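Local structure of carbonic anhydrase (Coccomyxa sp. PA, 3UCO) at residues A39-Y44 against K94-L99; V71-S76 against E155-A160. The protein probably catalyses the reversible hydration of carbon dioxide to hydrogencarbonate, using one zinc ion per subunit. All coordinates share one frame; numbering follows the deposited sequence.

Interaction 1: residues A39-Y44 against K94-L99; sequences APEYLY and KIKHIL
Tyr-42 and His-97 form the first pair where two parallel strands join in the central sheet of this beta-class carbonic anhydrase. Strand 42-47 runs here beside strand 97-103, and the axes of 42-44 and 97-99 are 21° from parallel. Leu-43 N donates to His-97 O at 2.8 Å. Leu-99 N then donates to Leu-43 O, which gives the regular parallel pattern. At the entry, Glu-41 O takes two bonds. His-97 N approaches almost in line with the carbonyl, while Lys-96 N, at 2.9 Å from Glu-41 O, comes in tilted from the carbonyl plane.

On one face of the sheet the Tyr-42 ring meets His-97 obliquely, the ring planes 37° apart. With CG beside the backbone N (chi1 -60°), Tyr-42 CE1 comes 3.4 Å from His-97 CD2. Leu-99 CD1 meets the same ring at Tyr-42 CD1, 3.9 Å away. A leucine in place of Tyr-42 removes the ring and would probably open a gap beside His-97 CD2 and Leu-99 CD1. A water at the edge of the imidazole, in its plane, links His-97 NE2 to Glu-41 OE2. His-97 ND1 bonds Ser-182 OG on the next strand.

On the other face lies Leu-43. Ile-95, from the loop before the strand, brings CD1 to 3.8 Å from Leu-43 CB, and helix 80-92 covers Leu-43 through Leu-86 and Thr-89. Backbone bonds thus fix the strand pairing, the contact on the helix-covered face is mainly apolar, and partners at both ring nitrogens hold the imidazole's rotation.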
loop_
_atom_site.group_PDB
_atom_site.type_symbol
_atom_site.label_atom_id
_atom_site.label_comp_id
_atom_site.label_asym_id
_atom_site.label_seq_id
_atom_site.Cartn_x
_atom_site.Cartn_y
_atom_site.Cartn_z
ATOM N N ALA A 39 -7.740 24.669 12.609
ATOM C CA ALA A 39 -7.519 24.165 13.954
ATOM C C ALA A 39 -8.778 23.320 14.275
ATOM O O ALA A 39 -9.547 23.647 15.185
ATOM C CB ALA A 39 -7.325 25.352 14.955
ATOM N N PRO A 40 -9.021 22.246 13.486
ATOM C CA PRO A 40 -10.153 21.421 13.857
ATOM C C PRO A 40 -9.881 20.683 15.193
ATOM O O PRO A 40 -8.740 20.444 15.577
ATOM C CB PRO A 40 -10.224 20.427 12.691
ATOM C CG PRO A 40 -8.774 20.242 12.311
ATOM C CD PRO A 40 -8.213 21.628 12.403
ATOM N N GLU A 41 -10.944 20.302 15.874
ATOM C CA GLU A 41 -10.814 19.490 17.081
ATOM C C GLU A 41 -11.150 18.021 16.891
ATOM O O GLU A 41 -10.795 17.207 17.754
ATOM C CB GLU A 41 -11.698 20.084 18.169
ATOM C CG GLU A 41 -11.332 21.562 18.394
ATOM C CD GLU A 41 -11.507 22.007 19.825
ATOM O OE1 GLU A 41 -10.609 22.759 20.316
ATOM O OE2 GLU A 41 -12.532 21.589 20.446
ATOM N N TYR A 42 -11.825 17.709 15.771
ATOM C CA TYR A 42 -12.205 16.348 15.376
ATOM C C TYR A 42 -11.471 15.864 14.134
ATOM O O TYR A 42 -11.338 16.625 13.120
ATOM C CB TYR A 42 -13.722 16.232 15.092
ATOM C CG TYR A 42 -14.515 16.580 16.309
ATOM C CD1 TYR A 42 -14.738 15.637 17.313
ATOM C CD2 TYR A 42 -14.947 17.874 16.506
ATOM C CE1 TYR A 42 -15.423 15.973 18.482
ATOM C CE2 TYR A 42 -15.578 18.225 17.646
ATOM C CZ TYR A 42 -15.827 17.278 18.631
ATOM O OH TYR A 42 -16.508 17.676 19.734
ATOM N N LEU A 43 -11.027 14.609 14.211
ATOM C CA LEU A 43 -10.727 13.847 13.040
ATOM C C LEU A 43 -11.911 12.924 12.851
ATOM O O LEU A 43 -12.326 12.242 13.774
ATOM C CB LEU A 43 -9.460 13.007 13.226
ATOM C CG LEU A 43 -9.262 11.883 12.181
ATOM C CD1 LEU A 43 -9.479 12.393 10.754
ATOM C CD2 LEU A 43 -7.901 11.148 12.301
ATOM N N TYR A 44 -12.444 12.812 11.647
ATOM C CA TYR A 44 -13.519 11.860 11.490
ATOM C C TYR A 44 -13.152 10.823 10.453
ATOM O O TYR A 44 -12.713 11.188 9.384
ATOM C CB TYR A 44 -14.747 12.610 11.123
ATOM C CG TYR A 44 -15.844 11.820 10.498
ATOM C CD1 TYR A 44 -17.068 11.612 11.205
ATOM C CD2 TYR A 44 -15.714 11.327 9.196
ATOM C CE1 TYR A 44 -18.113 10.938 10.626
ATOM C CE2 TYR A 44 -16.762 10.644 8.583
ATOM C CZ TYR A 44 -17.978 10.458 9.305
ATOM O OH TYR A 44 -19.031 9.760 8.737
ATOM N N LYS A 94 -2.878 18.705 16.308
ATOM C CA LYS A 94 -3.252 18.401 17.703
ATOM C C LYS A 94 -4.758 18.377 17.889
ATOM O O LYS A 94 -5.302 19.145 18.686
ATOM C CB LYS A 94 -2.546 19.320 18.746
ATOM C CG LYS A 94 -1.011 19.213 18.791
ATOM C CD LYS A 94 -0.436 20.543 19.347
ATOM C CE LYS A 94 0.972 20.977 18.789
ATOM N NZ LYS A 94 1.957 19.849 18.874
ATOM N N ILE A 95 -5.436 17.482 17.171
ATOM C CA ILE A 95 -6.889 17.301 17.357
ATOM C C ILE A 95 -7.097 16.609 18.706
ATOM O O ILE A 95 -6.142 16.179 19.371
ATOM C CB ILE A 95 -7.577 16.527 16.190
ATOM C CG1 ILE A 95 -6.838 15.219 15.880
ATOM C CG2 ILE A 95 -7.640 17.348 14.958
ATOM C CD1 ILE A 95 -7.550 14.030 16.337
ATOM N N LYS A 96 -8.341 16.543 19.131
ATOM C CA LYS A 96 -8.658 16.047 20.488
ATOM C C LYS A 96 -9.551 14.830 20.434
ATOM O O LYS A 96 -9.509 14.039 21.324
ATOM C CB LYS A 96 -9.357 17.156 21.317
ATOM C CG LYS A 96 -8.386 18.184 21.912
ATOM C CD LYS A 96 -9.146 19.387 22.447
ATOM C CE LYS A 96 -8.213 20.605 22.607
ATOM N NZ LYS A 96 -8.748 21.490 23.687
ATOM N N HIS A 97 -10.361 14.702 19.385
ATOM C CA HIS A 97 -11.320 13.624 19.282
ATOM C C HIS A 97 -11.316 12.959 17.910
ATOM O O HIS A 97 -11.302 13.649 16.874
ATOM C CB HIS A 97 -12.739 14.154 19.640
ATOM C CG HIS A 97 -12.745 15.136 20.780
ATOM N ND1 HIS A 97 -12.378 14.786 22.070
ATOM C CD2 HIS A 97 -13.042 16.458 20.821
ATOM C CE1 HIS A 97 -12.465 15.847 22.854
ATOM N NE2 HIS A 97 -12.860 16.875 22.121
ATOM N N ILE A 98 -11.355 11.628 17.893
ATOM C CA ILE A 98 -11.375 10.845 16.664
ATOM C C ILE A 98 -12.719 10.153 16.611
ATOM O O ILE A 98 -13.049 9.351 17.506
ATOM C CB ILE A 98 -10.236 9.824 16.669
ATOM C CG1 ILE A 98 -8.878 10.556 16.633
ATOM C CG2 ILE A 98 -10.358 8.865 15.537
ATOM C CD1 ILE A 98 -7.679 9.661 16.954
ATOM N N LEU A 99 -13.547 10.500 15.627
ATOM C CA LEU A 99 -14.814 9.791 15.457
ATOM C C LEU A 99 -14.671 8.726 14.386
ATOM O O LEU A 99 -14.343 9.040 13.244
ATOM C CB LEU A 99 -15.954 10.738 15.091
ATOM C CG LEU A 99 -15.918 12.049 15.860
ATOM C CD1 LEU A 99 -16.732 13.057 15.116
ATOM C CD2 LEU A 99 -16.474 11.819 17.267
HETATM O O HOH W 1 -13.625 19.673 21.568
#

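Interaction 2: residues V71-S76 against E155-A160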
loop_
_atom_site.group_PDB
_atom_site.type_symbol
_atom_site.label_atom_id
_atom_site.label_comp_id
_atom_site.label_asym_id
_atom_site.label_seq_id
_atom_site.Cartn_x
_atom_site.Cartn_y
_atom_site.Cartn_z
ATOM N N VAL A 71 -13.881 3.225 1.586
ATOM C CA VAL A 71 -14.930 2.241 1.417
ATOM C C VAL A 71 -14.976 1.359 2.669
ATOM O O VAL A 71 -14.161 0.499 2.823
ATOM C CB VAL A 71 -14.784 1.401 0.085
ATOM C CG1 VAL A 71 -15.717 0.178 0.078
ATOM C CG2 VAL A 71 -15.071 2.255 -1.104
ATOM N N GLY A 72 -15.995 1.527 3.519
ATOM C CA GLY A 72 -16.200 0.657 4.679
ATOM C C GLY A 72 -15.539 1.206 5.929
ATOM O O GLY A 72 -15.350 0.472 6.890
ATOM N N ASN A 73 -15.197 2.498 5.932
ATOM C CA ASN A 73 -14.575 3.122 7.103
ATOM C C ASN A 73 -13.504 2.255 7.822
ATOM O O ASN A 73 -13.595 2.031 9.066
ATOM C CB ASN A 73 -15.636 3.620 8.117
ATOM C CG ASN A 73 -16.682 2.581 8.432
ATOM O OD1 ASN A 73 -17.700 2.521 7.742
ATOM N ND2 ASN A 73 -16.467 1.787 9.493
ATOM N N LEU A 74 -12.497 1.814 7.058
ATOM C CA LEU A 74 -11.487 0.812 7.532
ATOM C C LEU A 74 -10.257 1.567 7.966
ATOM O O LEU A 74 -9.902 2.527 7.301
ATOM C CB LEU A 74 -11.067 -0.151 6.398
ATOM C CG LEU A 74 -12.209 -0.909 5.686
ATOM C CD1 LEU A 74 -11.612 -1.705 4.552
ATOM C CD2 LEU A 74 -13.103 -1.840 6.675
ATOM N N VAL A 75 -9.624 1.130 9.070
ATOM C CA VAL A 75 -8.417 1.735 9.608
ATOM C C VAL A 75 -7.368 0.657 9.675
ATOM O O VAL A 75 -7.560 -0.353 10.311
ATOM C CB VAL A 75 -8.681 2.315 11.042
ATOM C CG1 VAL A 75 -7.381 2.839 11.718
ATOM C CG2 VAL A 75 -9.765 3.461 10.974
ATOM N N SER A 76 -6.257 0.804 8.983
ATOM C CA SER A 76 -5.243 -0.222 9.079
ATOM C C SER A 76 -3.851 0.457 9.169
ATOM O O SER A 76 -3.600 1.475 8.518
ATOM C CB SER A 76 -5.349 -1.048 7.840
ATOM O OG SER A 76 -4.140 -1.703 7.614
ATOM N N GLU A 155 -21.728 -3.160 12.939
ATOM C CA GLU A 155 -21.427 -2.783 14.273
ATOM C C GLU A 155 -20.117 -3.388 14.668
ATOM O O GLU A 155 -19.316 -2.779 15.407
ATOM C CB GLU A 155 -22.524 -3.277 15.189
ATOM C CG GLU A 155 -23.752 -2.387 15.160
ATOM C CD GLU A 155 -25.003 -3.081 15.706
ATOM O OE1 GLU A 155 -26.136 -2.685 15.358
ATOM O OE2 GLU A 155 -24.849 -4.043 16.471
ATOM N N LEU A 156 -19.907 -4.609 14.196
ATOM C CA LEU A 156 -18.692 -5.319 14.541
ATOM C C LEU A 156 -17.508 -4.602 13.896
ATOM O O LEU A 156 -16.448 -4.442 14.524
ATOM C CB LEU A 156 -18.774 -6.763 14.076
ATOM C CG LEU A 156 -19.712 -7.633 14.932
ATOM C CD1 LEU A 156 -19.817 -8.983 14.289
ATOM C CD2 LEU A 156 -19.231 -7.766 16.334
ATOM N N ASN A 157 -17.699 -4.177 12.645
ATOM C CA ASN A 157 -16.664 -3.453 11.967
ATOM C C ASN A 157 -16.298 -2.159 12.720
ATOM O O ASN A 157 -15.121 -1.860 12.897
ATOM C CB ASN A 157 -17.104 -3.106 10.576
ATOM C CG ASN A 157 -15.965 -2.576 9.749
ATOM O OD1 ASN A 157 -14.872 -3.111 9.818
ATOM N ND2 ASN A 157 -16.207 -1.507 8.964
ATOM N N VAL A 158 -17.314 -1.405 13.166
ATOM C CA VAL A 158 -17.080 -0.160 13.896
ATOM C C VAL A 158 -16.219 -0.421 15.144
ATOM O O VAL A 158 -15.157 0.210 15.386
ATOM C CB VAL A 158 -18.395 0.522 14.273
ATOM C CG1 VAL A 158 -18.124 1.561 15.297
ATOM C CG2 VAL A 158 -19.034 1.106 13.024
ATOM N N GLU A 159 -16.638 -1.431 15.880
ATOM C CA GLU A 159 -15.886 -1.845 17.032
ATOM C C GLU A 159 -14.428 -2.272 16.692
ATOM O O GLU A 159 -13.494 -1.941 17.450
ATOM C CB GLU A 159 -16.636 -2.928 17.816
ATOM C CG GLU A 159 -15.883 -3.239 19.108
ATOM C CD GLU A 159 -16.482 -4.330 19.953
ATOM O OE1 GLU A 159 -17.521 -4.956 19.529
ATOM O OE2 GLU A 159 -15.856 -4.547 21.041
ATOM N N ALA A 160 -14.243 -2.988 15.577
ATOM C CA ALA A 160 -12.911 -3.431 15.166
ATOM C C ALA A 160 -12.015 -2.229 14.815
ATOM O O ALA A 160 -10.843 -2.173 15.228
ATOM C CB ALA A 160 -12.996 -4.385 13.981
#
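Asn-157, on helix 146-167, reaches across to the loop that follows strand 65-70 and meets Gly-72, Asn-73 and Leu-74. One hydrogen bond crosses the contact. Asn-157 ND2 donates to Gly-72 O at 3.0 Å, with a bent N-H...O angle of 135°. The acceptor lies in the plane of the amide. With CG anti to the backbone N (chi1 -169°), the Asn-157 amide extends from the helix to the loop. Its other end is held too, because Asn-157 OD1 takes a bond from Gln-161 NE2, one turn further along the helix. Gln-161 OE1 in turn accepts from Val-75 N, so the helix holds the loop at a second point.

A close approach of two donors comes next. Asn-73 ND2 lies 3.3 Å from Asn-157 ND2 without a hydrogen bond between them, and their amide planes are 43° apart. The van der Waals contact is made by Leu-74, whose CD2 comes 3.8 Å from Asn-157 OD1, the two side chains crossing at about a right angle. Leu-74 also packs on Asp-129 and Val-130 of helix 128-136.

Gly-72 has a positive phi, where a side chain would press on the preceding carbonyl. Gly-72 comes within about 5 Å of the zinc ion at its nearest and lies near the ligand Cys-106; Asn-73 is near another ligand, Cys-47. The Asn-157 amide is thus bonded at both ends. This ties a buried loop carbonyl beside the metal site to the helix.

The segments alternate along the chain: 39-44, 71-76, 94-99, then 155-160. The centres of the two contacts are 18 Å apart, and their nearest atoms, about 7 Å apart, do not touch. Interaction 1 lies at the start of two neighbouring central strands. Interaction 2 is off the sheet, between helix 146-167 and the loop that leads from strand 65-70, outermost within this chain, to helix 80-92. That strand borders 42-47, so the loop of interaction 2 continues a strand that pairs with the first segment's strand. Interaction 1 thus joins the starts of two strands whose far ends bear the zinc ligands Cys-47 and His-103, and interaction 2 holds a loop beside the metal.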